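PDB 5UL3: OxsB protein from Bacillus megaterium, which uses cobalamin, a [4Fe-4S] cluster and S-adenosylmethionine to catalyse the oxidative ring contraction of dAMP to an oxetane aldehyde in oxetanocin A biosynthesis. Local coordinates for residues I467-L479 with V533-I546. Numbering follows the deposited sequence. Where two conformers were deposited one is given.
With EDO (1,2-ethanediol), chain H; EDO (1,2-ethanediol), chain I; EDO (1,2-ethanediol), chain Y; EDO (1,2-ethanediol), chain B.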
ATOM      1  N   ILE A 467       0.992 -17.938 -10.986  1.00 32.48           N
ATOM      2  CA  ILE A 467       0.739 -16.689 -10.284  1.00 28.17           C
ATOM      3  C   ILE A 467       0.165 -15.700 -11.286  1.00 27.95           C
ATOM      4  O   ILE A 467       0.579 -15.665 -12.447  1.00 31.45           O
ATOM      5  CB  ILE A 467       2.047 -16.186  -9.630  1.00 28.74           C
ATOM      6  CG1 ILE A 467       2.439 -17.120  -8.488  1.00 28.06           C
ATOM      7  CG2 ILE A 467       1.916 -14.760  -9.128  1.00 32.33           C
ATOM      8  CD1 ILE A 467       3.893 -16.978  -7.987  1.00 30.07           C
ATOM      9  N   ASN A 468      -0.745 -14.800 -10.831  0.50 23.28           N
ATOM     10  CA  ASN A 468      -1.555 -13.906 -11.697  0.50 29.24           C
ATOM     11  C   ASN A 468      -1.043 -12.451 -11.691  0.50 29.59           C
ATOM     12  O   ASN A 468      -1.500 -11.623 -10.900  0.50 27.00           O
ATOM     13  CB  ASN A 468      -3.019 -13.983 -11.248  0.50 27.07           C
ATOM     14  CG  ASN A 468      -3.965 -13.030 -12.014  0.50 33.55           C
ATOM     15  OD1 ASN A 468      -3.607 -12.422 -13.023  0.50 31.27           O
ATOM     16  ND2 ASN A 468      -5.201 -12.918 -11.518  0.50 32.95           N
ATOM     17  N   LEU A 469      -0.182 -12.119 -12.658  1.00 23.79           N
ATOM     18  CA  LEU A 469       0.659 -10.925 -12.660  1.00 27.36           C
ATOM     19  C   LEU A 469      -0.069  -9.644 -13.045  1.00 34.53           C
ATOM     20  O   LEU A 469      -1.004  -9.651 -13.851  1.00 32.16           O
ATOM     21  CB  LEU A 469       1.791 -11.100 -13.678  1.00 29.47           C
ATOM     22  CG  LEU A 469       2.724 -12.230 -13.407  1.00 35.52           C
ATOM     23  CD1 LEU A 469       3.623 -12.441 -14.640  1.00 33.97           C
ATOM     24  CD2 LEU A 469       3.528 -11.743 -12.225  1.00 40.32           C
ATOM     25  N   ARG A 470       0.438  -8.533 -12.501  1.00 23.98           N
ATOM     26  CA  ARG A 470       0.192  -7.162 -12.948  1.00 27.74           C
ATOM     27  C   ARG A 470       1.560  -6.505 -13.039  1.00 28.26           C
ATOM     28  O   ARG A 470       2.430  -6.813 -12.229  1.00 26.81           O
ATOM     29  CB  ARG A 470      -0.649  -6.338 -11.946  1.00 29.70           C
ATOM     30  CG  ARG A 470      -2.140  -6.314 -12.117  1.00 58.31           C
ATOM     31  CD  ARG A 470      -2.730  -5.059 -11.448  1.00 51.78           C
ATOM     32  NE  ARG A 470      -1.932  -4.590 -10.309  1.00 49.73           N
ATOM     33  CZ  ARG A 470      -1.976  -5.126  -9.088  1.00 56.34           C
ATOM     34  NH1 ARG A 470      -2.769  -6.161  -8.845  1.00 68.26           N
ATOM     35  NH2 ARG A 470      -1.228  -4.634  -8.111  1.00 47.84           N
ATOM     36  N   ILE A 471       1.766  -5.595 -13.990  1.00 23.35           N
ATOM     37  CA  ILE A 471       3.049  -4.882 -14.058  1.00 21.38           C
ATOM     38  C   ILE A 471       2.814  -3.375 -14.076  1.00 22.93           C
ATOM     39  O   ILE A 471       1.854  -2.889 -14.674  1.00 24.72           O
ATOM     40  CB  ILE A 471       3.915  -5.314 -15.268  1.00 24.10           C
ATOM     41  CG1 ILE A 471       3.302  -4.868 -16.616  1.00 23.72           C
ATOM     42  CG2 ILE A 471       4.191  -6.816 -15.218  1.00 27.69           C
ATOM     43  CD1 ILE A 471       4.231  -5.095 -17.811  1.00 28.01           C
ATOM     44  N   GLY A 472       3.689  -2.628 -13.398  1.00 24.48           N
ATOM     45  CA  GLY A 472       3.730  -1.198 -13.613  1.00 25.08           C
ATOM     46  C   GLY A 472       4.450  -0.884 -14.914  1.00 20.84           C
ATOM     47  O   GLY A 472       5.374  -1.586 -15.326  1.00 24.47           O
ATOM     48  N   PHE A 473       3.985   0.155 -15.600  1.00 22.99           N
ATOM     49  CA  PHE A 473       4.607   0.532 -16.868  1.00 23.84           C
ATOM     50  C   PHE A 473       4.441   2.028 -17.054  1.00 25.67           C
ATOM     51  O   PHE A 473       3.316   2.528 -17.083  1.00 25.37           O
ATOM     52  CB  PHE A 473       3.994  -0.231 -18.051  1.00 23.86           C
ATOM     53  CG  PHE A 473       4.924  -0.322 -19.246  1.00 23.66           C
ATOM     54  CD1 PHE A 473       4.924   0.662 -20.217  1.00 27.29           C
ATOM     55  CD2 PHE A 473       5.810  -1.384 -19.368  1.00 27.16           C
ATOM     56  CE1 PHE A 473       5.808   0.583 -21.306  1.00 25.25           C
ATOM     57  CE2 PHE A 473       6.683  -1.475 -20.452  1.00 29.54           C
ATOM     58  CZ  PHE A 473       6.667  -0.491 -21.422  1.00 28.03           C
ATOM     59  N   ILE A 474       5.560   2.745 -17.143  1.00 23.05           N
ATOM     60  CA  ILE A 474       5.502   4.188 -17.306  1.00 21.87           C
ATOM     61  C   ILE A 474       5.977   4.493 -18.720  1.00 24.02           C
ATOM     62  O   ILE A 474       7.180   4.608 -18.952  1.00 23.51           O
ATOM     63  CB  ILE A 474       6.370   4.905 -16.262  1.00 21.47           C
ATOM     64  CG1 ILE A 474       6.045   4.397 -14.847  1.00 27.47           C
ATOM     65  CG2 ILE A 474       6.140   6.389 -16.324  1.00 24.06           C
ATOM     66  CD1 ILE A 474       7.145   4.754 -13.827  1.00 25.25           C
ATOM     67  N   MET A 475       5.031   4.597 -19.653  1.00 26.37           N
ATOM     68  CA  MET A 475       5.349   4.717 -21.077  1.00 25.73           C
ATOM     69  C   MET A 475       6.127   5.997 -21.370  1.00 25.42           C
ATOM     70  O   MET A 475       7.168   5.966 -22.035  1.00 27.72           O
ATOM     71  CB  MET A 475       4.048   4.674 -21.886  1.00 26.44           C
ATOM     72  CG  MET A 475       4.204   5.008 -23.398  1.00 25.94           C
ATOM     73  SD  MET A 475       5.152   3.733 -24.246  1.00 29.58           S
ATOM     74  CE  MET A 475       3.969   2.375 -24.233  1.00 30.28           C
ATOM     75  N   PHE A 476       5.640   7.127 -20.873  1.00 26.19           N
ATOM     76  CA  PHE A 476       6.181   8.447 -21.174  1.00 33.36           C
ATOM     77  C   PHE A 476       6.989   8.983 -19.998  1.00 31.81           C
ATOM     78  O   PHE A 476       6.573   8.868 -18.842  1.00 28.00           O
ATOM     79  CB  PHE A 476       5.043   9.420 -21.492  1.00 27.92           C
ATOM     80  CG  PHE A 476       4.167   8.990 -22.645  1.00 28.48           C
ATOM     81  CD1 PHE A 476       4.600   9.152 -23.959  1.00 29.96           C
ATOM     82  CD2 PHE A 476       2.902   8.468 -22.419  1.00 26.36           C
ATOM     83  CE1 PHE A 476       3.797   8.783 -25.023  1.00 29.01           C
ATOM     84  CE2 PHE A 476       2.089   8.087 -23.488  1.00 28.55           C
ATOM     85  CZ  PHE A 476       2.536   8.252 -24.792  1.00 31.09           C
ATOM     86  N   ASP A 477       8.152   9.578 -20.280  1.00 25.13           N
ATOM     87  CA  ASP A 477       8.843  10.327 -19.238  1.00 25.44           C
ATOM     88  C   ASP A 477       9.466  11.572 -19.855  1.00 31.26           C
ATOM     89  O   ASP A 477       9.808  11.591 -21.041  1.00 27.80           O
ATOM     90  CB  ASP A 477       9.901   9.496 -18.490  1.00 26.65           C
ATOM     91  CG  ASP A 477      11.137   9.187 -19.328  1.00 31.48           C
ATOM     92  OD1 ASP A 477      11.007   8.464 -20.332  1.00 26.73           O
ATOM     93  OD2 ASP A 477      12.253   9.619 -18.932  1.00 29.61           O
ATOM     94  N   GLN A 478       9.603  12.606 -19.024  1.00 31.51           N
ATOM     95  CA  GLN A 478       9.829  13.958 -19.518  1.00 30.45           C
ATOM     96  C   GLN A 478      11.208  14.136 -20.138  1.00 31.84           C
ATOM     97  O   GLN A 478      11.381  15.023 -20.980  1.00 39.65           O
ATOM     98  CB  GLN A 478       9.622  14.966 -18.380  1.00 31.80           C
ATOM     99  CG  GLN A 478       8.155  15.156 -17.958  1.00 30.71           C
ATOM    100  CD  GLN A 478       7.670  14.144 -16.920  1.00 26.83           C
ATOM    101  OE1 GLN A 478       8.352  13.163 -16.609  1.00 27.70           O
ATOM    102  NE2 GLN A 478       6.492  14.400 -16.369  1.00 31.87           N
ATOM    103  N   LEU A 479      12.184  13.313 -19.770  1.00 32.20           N
ATOM    104  CA  LEU A 479      13.522  13.466 -20.328  1.00 32.44           C
ATOM    105  C   LEU A 479      13.734  12.650 -21.596  1.00 35.59           C
ATOM    106  O   LEU A 479      14.842  12.670 -22.143  1.00 31.99           O
ATOM    107  CB  LEU A 479      14.578  13.089 -19.280  1.00 29.99           C
ATOM    108  CG  LEU A 479      14.513  13.963 -18.024  1.00 32.81           C
ATOM    109  CD1 LEU A 479      15.587  13.599 -17.004  1.00 35.49           C
ATOM    110  CD2 LEU A 479      14.612  15.436 -18.415  1.00 39.10           C
ATOM    111  N   VAL A 533       2.133  -8.770 -23.657  1.00 28.26           N
ATOM    112  CA  VAL A 533       2.462  -8.257 -22.330  1.00 26.71           C
ATOM    113  C   VAL A 533       1.519  -7.134 -21.918  1.00 24.71           C
ATOM    114  O   VAL A 533       1.146  -7.029 -20.744  1.00 24.59           O
ATOM    115  CB  VAL A 533       3.937  -7.801 -22.283  1.00 22.80           C
ATOM    116  CG1 VAL A 533       4.225  -7.055 -20.976  1.00 24.40           C
ATOM    117  CG2 VAL A 533       4.867  -8.998 -22.432  1.00 25.47           C
ATOM    118  N   TYR A 534       1.104  -6.276 -22.862  1.00 24.88           N
ATOM    119  CA  TYR A 534       0.275  -5.143 -22.453  1.00 25.05           C
ATOM    120  C   TYR A 534      -1.018  -5.582 -21.776  1.00 27.15           C
ATOM    121  O   TYR A 534      -1.616  -4.778 -21.054  1.00 23.35           O
ATOM    122  CB  TYR A 534      -0.039  -4.205 -23.631  1.00 28.11           C
ATOM    123  CG  TYR A 534      -0.860  -4.775 -24.773  1.00 26.60           C
ATOM    124  CD1 TYR A 534      -2.227  -5.016 -24.637  1.00 30.28           C
ATOM    125  CD2 TYR A 534      -0.278  -4.994 -26.020  1.00 28.49           C
ATOM    126  CE1 TYR A 534      -2.986  -5.520 -25.709  1.00 32.06           C
ATOM    127  CE2 TYR A 534      -1.036  -5.490 -27.104  1.00 29.40           C
ATOM    128  CZ  TYR A 534      -2.377  -5.758 -26.932  1.00 34.44           C
ATOM    129  OH  TYR A 534      -3.109  -6.257 -27.998  1.00 36.79           O
ATOM    130  N   THR A 535      -1.434  -6.843 -21.940  1.00 26.11           N
ATOM    131  CA  THR A 535      -2.653  -7.295 -21.273  1.00 24.73           C
ATOM    132  C   THR A 535      -2.535  -7.302 -19.748  1.00 30.19           C
ATOM    133  O   THR A 535      -3.563  -7.313 -19.073  1.00 27.36           O
ATOM    134  CB  THR A 535      -3.070  -8.698 -21.771  1.00 29.69           C
ATOM    135  OG1 THR A 535      -2.049  -9.672 -21.478  1.00 28.23           O
ATOM    136  CG2 THR A 535      -3.351  -8.693 -23.279  1.00 29.09           C
ATOM    137  N   ILE A 536      -1.329  -7.276 -19.175  1.00 25.85           N
ATOM    138  CA  ILE A 536      -1.194  -7.267 -17.718  1.00 24.83           C
ATOM    139  C   ILE A 536      -0.671  -5.927 -17.183  1.00 25.87           C
ATOM    140  O   ILE A 536      -0.307  -5.835 -15.998  1.00 24.88           O
ATOM    141  CB  ILE A 536      -0.329  -8.440 -17.224  1.00 27.85           C
ATOM    142  CG1 ILE A 536       1.092  -8.338 -17.788  1.00 24.16           C
ATOM    143  CG2 ILE A 536      -0.960  -9.774 -17.617  1.00 30.05           C
ATOM    144  CD1 ILE A 536       2.098  -9.191 -17.033  1.00 27.47           C
ATOM    145  N   VAL A 537      -0.657  -4.880 -18.013  1.00 24.72           N
ATOM    146  CA  VAL A 537      -0.238  -3.559 -17.565  1.00 24.75           C
ATOM    147  C   VAL A 537      -1.303  -2.984 -16.650  1.00 27.66           C
ATOM    148  O   VAL A 537      -2.492  -2.998 -16.980  1.00 26.64           O
ATOM    149  CB  VAL A 537       0.022  -2.638 -18.769  1.00 23.65           C
ATOM    150  CG1 VAL A 537       0.100  -1.180 -18.321  1.00 27.28           C
ATOM    151  CG2 VAL A 537       1.320  -3.045 -19.461  1.00 21.80           C
ATOM    152  N   SER A 538      -0.871  -2.482 -15.489  0.50 24.92           N
ATOM    153  CA  SER A 538      -1.799  -1.971 -14.486  0.50 29.09           C
ATOM    154  C   SER A 538      -2.537  -0.733 -14.981  0.50 29.24           C
ATOM    155  O   SER A 538      -3.746  -0.591 -14.759  0.50 28.06           O
ATOM    156  CB  SER A 538      -1.037  -1.662 -13.195  0.50 29.42           C
ATOM    157  OG  SER A 538      -1.875  -1.050 -12.235  0.50 29.68           O
ATOM    158  N   TYR A 539      -1.831   0.171 -15.657  0.50 24.09           N
ATOM    159  CA  TYR A 539      -2.407   1.432 -16.113  0.50 25.07           C
ATOM    160  C   TYR A 539      -1.815   1.733 -17.479  0.50 28.15           C
ATOM    161  O   TYR A 539      -0.606   1.970 -17.593  0.50 25.95           O
ATOM    162  CB  TYR A 539      -2.117   2.566 -15.131  0.50 29.28           C
ATOM    163  CG  TYR A 539      -2.829   3.867 -15.437  0.50 26.73           C
ATOM    164  CD1 TYR A 539      -2.342   4.741 -16.408  0.50 28.46           C
ATOM    165  CD2 TYR A 539      -3.971   4.233 -14.743  0.50 27.46           C
ATOM    166  CE1 TYR A 539      -2.973   5.929 -16.680  0.50 20.11           C
ATOM    167  CE2 TYR A 539      -4.618   5.430 -15.015  0.50 31.78           C
ATOM    168  CZ  TYR A 539      -4.111   6.274 -15.981  0.50 25.03           C
ATOM    169  OH  TYR A 539      -4.742   7.466 -16.253  0.50 28.38           O
ATOM    170  N   MET A 540      -2.661   1.731 -18.500  1.00 26.29           N
ATOM    171  CA  MET A 540      -2.194   1.884 -19.874  1.00 27.35           C
ATOM    172  C   MET A 540      -1.835   3.339 -20.172  1.00 26.45           C
ATOM    173  O   MET A 540      -2.484   4.271 -19.686  1.00 27.26           O
ATOM    174  CB  MET A 540      -3.271   1.417 -20.848  1.00 30.68           C
ATOM    175  CG  MET A 540      -3.635  -0.051 -20.757  1.00 32.69           C
ATOM    176  SD  MET A 540      -2.397  -1.120 -21.486  1.00 33.98           S
ATOM    177  CE  MET A 540      -2.654  -0.764 -23.228  1.00 35.43           C
ATOM    178  N   LEU A 541      -0.800   3.519 -21.004  1.00 25.58           N
ATOM    179  CA  LEU A 541      -0.419   4.824 -21.536  1.00 26.40           C
ATOM    180  C   LEU A 541      -0.014   5.803 -20.432  1.00 26.04           C
ATOM    181  O   LEU A 541      -0.263   7.005 -20.536  1.00 28.58           O
ATOM    182  CB  LEU A 541      -1.554   5.408 -22.389  1.00 23.03           C
ATOM    183  CG  LEU A 541      -2.053   4.486 -23.510  1.00 26.43           C
ATOM    184  CD1 LEU A 541      -3.237   5.125 -24.228  1.00 27.92           C
ATOM    185  CD2 LEU A 541      -0.962   4.148 -24.511  1.00 28.89           C
ATOM    186  N   ALA A 542       0.613   5.306 -19.367  1.00 25.14           N
ATOM    187  CA  ALA A 542       0.902   6.147 -18.221  1.00 26.36           C
ATOM    188  C   ALA A 542       2.098   7.056 -18.493  1.00 27.88           C
ATOM    189  O   ALA A 542       3.031   6.689 -19.210  1.00 28.58           O
ATOM    190  CB  ALA A 542       1.185   5.292 -16.984  1.00 27.38           C
ATOM    191  N   SER A 543       2.073   8.238 -17.880  1.00 27.05           N
ATOM    192  CA  SER A 543       3.169   9.198 -17.956  1.00 26.33           C
ATOM    193  C   SER A 543       3.782   9.418 -16.584  1.00 26.69           C
ATOM    194  O   SER A 543       3.102   9.338 -15.549  1.00 29.81           O
ATOM    195  CB  SER A 543       2.711  10.547 -18.508  1.00 28.22           C
ATOM    196  OG  SER A 543       2.330  10.425 -19.859  1.00 35.63           O
ATOM    197  N   MET A 544       5.077   9.711 -16.591  1.00 25.73           N
ATOM    198  CA  MET A 544       5.834   9.887 -15.361  1.00 23.66           C
ATOM    199  C   MET A 544       5.271  11.031 -14.533  1.00 28.42           C
ATOM    200  O   MET A 544       5.030  12.131 -15.045  1.00 30.15           O
ATOM    201  CB  MET A 544       7.302  10.163 -15.685  1.00 27.26           C
ATOM    202  CG  MET A 544       8.160  10.483 -14.457  1.00 30.33           C
ATOM    203  SD  MET A 544       8.426   9.082 -13.357  1.00 30.40           S
ATOM    204  CE  MET A 544       9.455   8.015 -14.349  1.00 33.89           C
ATOM    205  N   GLU A 545       5.038  10.750 -13.255  1.00 27.88           N
ATOM    206  CA  GLU A 545       4.702  11.753 -12.255  1.00 31.02           C
ATOM    207  C   GLU A 545       5.914  11.870 -11.347  1.00 29.56           C
ATOM    208  O   GLU A 545       6.355  10.877 -10.758  1.00 35.39           O
ATOM    209  CB  GLU A 545       3.437  11.366 -11.478  1.00 31.61           C
ATOM    210  CG  GLU A 545       2.182  11.483 -12.328  1.00 35.70           C
ATOM    211  CD  GLU A 545       0.960  10.855 -11.678  1.00 64.88           C
ATOM    212  OE1 GLU A 545       1.039  10.471 -10.490  1.00 58.69           O
ATOM    213  OE2 GLU A 545      -0.077  10.742 -12.367  1.00 62.46           O
ATOM    214  N   ILE A 546       6.483  13.064 -11.275  1.00 28.87           N
ATOM    215  CA  ILE A 546       7.777  13.268 -10.644  1.00 30.07           C
ATOM    216  C   ILE A 546       7.539  13.696  -9.205  1.00 39.73           C
ATOM    217  O   ILE A 546       7.059  14.807  -8.947  1.00 33.66           O
ATOM    218  CB  ILE A 546       8.612  14.297 -11.416  1.00 32.35           C
ATOM    219  CG1 ILE A 546       8.724  13.861 -12.879  1.00 34.09           C
ATOM    220  CG2 ILE A 546       9.983  14.437 -10.788  1.00 29.00           C
ATOM    221  CD1 ILE A 546       9.507  14.821 -13.758  1.00 30.08           C
TER
HETATM  222  C1  EDO H 807       0.614   0.461 -23.628  1.00 38.12           C
HETATM  223  O1  EDO H 807       0.443  -0.910 -24.012  1.00 36.37           O
HETATM  224  C2  EDO H 807       1.045   0.469 -22.160  1.00 34.41           C
HETATM  225  O2  EDO H 807       1.324   1.811 -21.778  1.00 30.58           O
HETATM  226  C1  EDO I 808      -5.604   4.103 -18.338  1.00 36.48           C
HETATM  227  O1  EDO I 808      -5.188   3.787 -19.670  1.00 33.63           O
HETATM  228  C2  EDO I 808      -7.084   3.757 -18.193  1.00 42.31           C
HETATM  229  O2  EDO I 808      -7.355   2.511 -18.846  1.00 52.46           O
HETATM  230  C1  EDO Y 824       4.815   6.814 -11.494  1.00 39.42           C
HETATM  231  O1  EDO Y 824       4.475   7.934 -12.318  1.00 36.82           O
HETATM  232  C2  EDO Y 824       6.094   7.117 -10.728  1.00 40.64           C
HETATM  233  O2  EDO Y 824       5.955   8.352 -10.021  1.00 36.58           O
HETATM  234  C1  EDO B 828      -7.146  -0.852 -18.388  1.00 41.44           C
HETATM  235  O1  EDO B 828      -7.083  -0.970 -19.822  1.00 38.90           O
HETATM  236  C2  EDO B 828      -5.783  -0.429 -17.829  1.00 42.20           C
HETATM  237  O2  EDO B 828      -5.449   0.906 -18.260  1.00 34.45           O
HETATM  238  O   HOH W   1      -1.508  -1.573  -9.249  1.00 54.77           O
HETATM  239  O   HOH W   2       1.061   0.801 -15.311  1.00 26.26           O
HETATM  240  O   HOH W   3       1.669   2.584 -19.218  1.00 30.51           O
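I471 and F476 each bridge to the 533-546 loop, I471 N bonding to I536 O (2.9 Å) and I471 O receiving S538 N, while F476 N reaches A542 O and F476 O accepts M544 N; the register slips by one residue between these two parallel-running bridges. In the gap water 3 ties the two segments together, donating to F473 O and Y539 O and accepting from A542 N; water 2 accepts from F473 N and Y539 N. I471 is wedged among three side chains: its CG2 meets I536 CD1 at 3.6 Å, and CD1 touches V533 CG1 at 3.7 Å, each crossing at about a right angle. With chi1 at 68°, its CG1 lies between backbone N and carbonyl carbon, and the chain then extends so that CD1 also packs on V537 CG2. Further along, I474 CG2 presses on the backbone of M544, 3.5 Å from M544 N. The F476 ring carries M475 CG over the centre of one face and L541 O at its edge, in plane, with F476 CE2 3.9 Å from that oxygen. Q478, bent at chi2 (86°), turns its amide back so that NE2 donates to M544 O at 3.0 Å from above the carbonyl plane, whereas buried OE1, 3.3 Å from M544 CB, has no polar partner. S543 OG bonds to S594, and D477 makes a salt bridge to R445 and a hydrogen bond to Y552. Strand 470-473 is the last of the partial TIM-barrel sheet, beside parallel strand 432-436, and the loop lines its other edge. Helix 452-464 packs on L469 and I471, helix 484-493 on F473 and M475, while I474 touches E436, which like E545 binds S-adenosylmethionine.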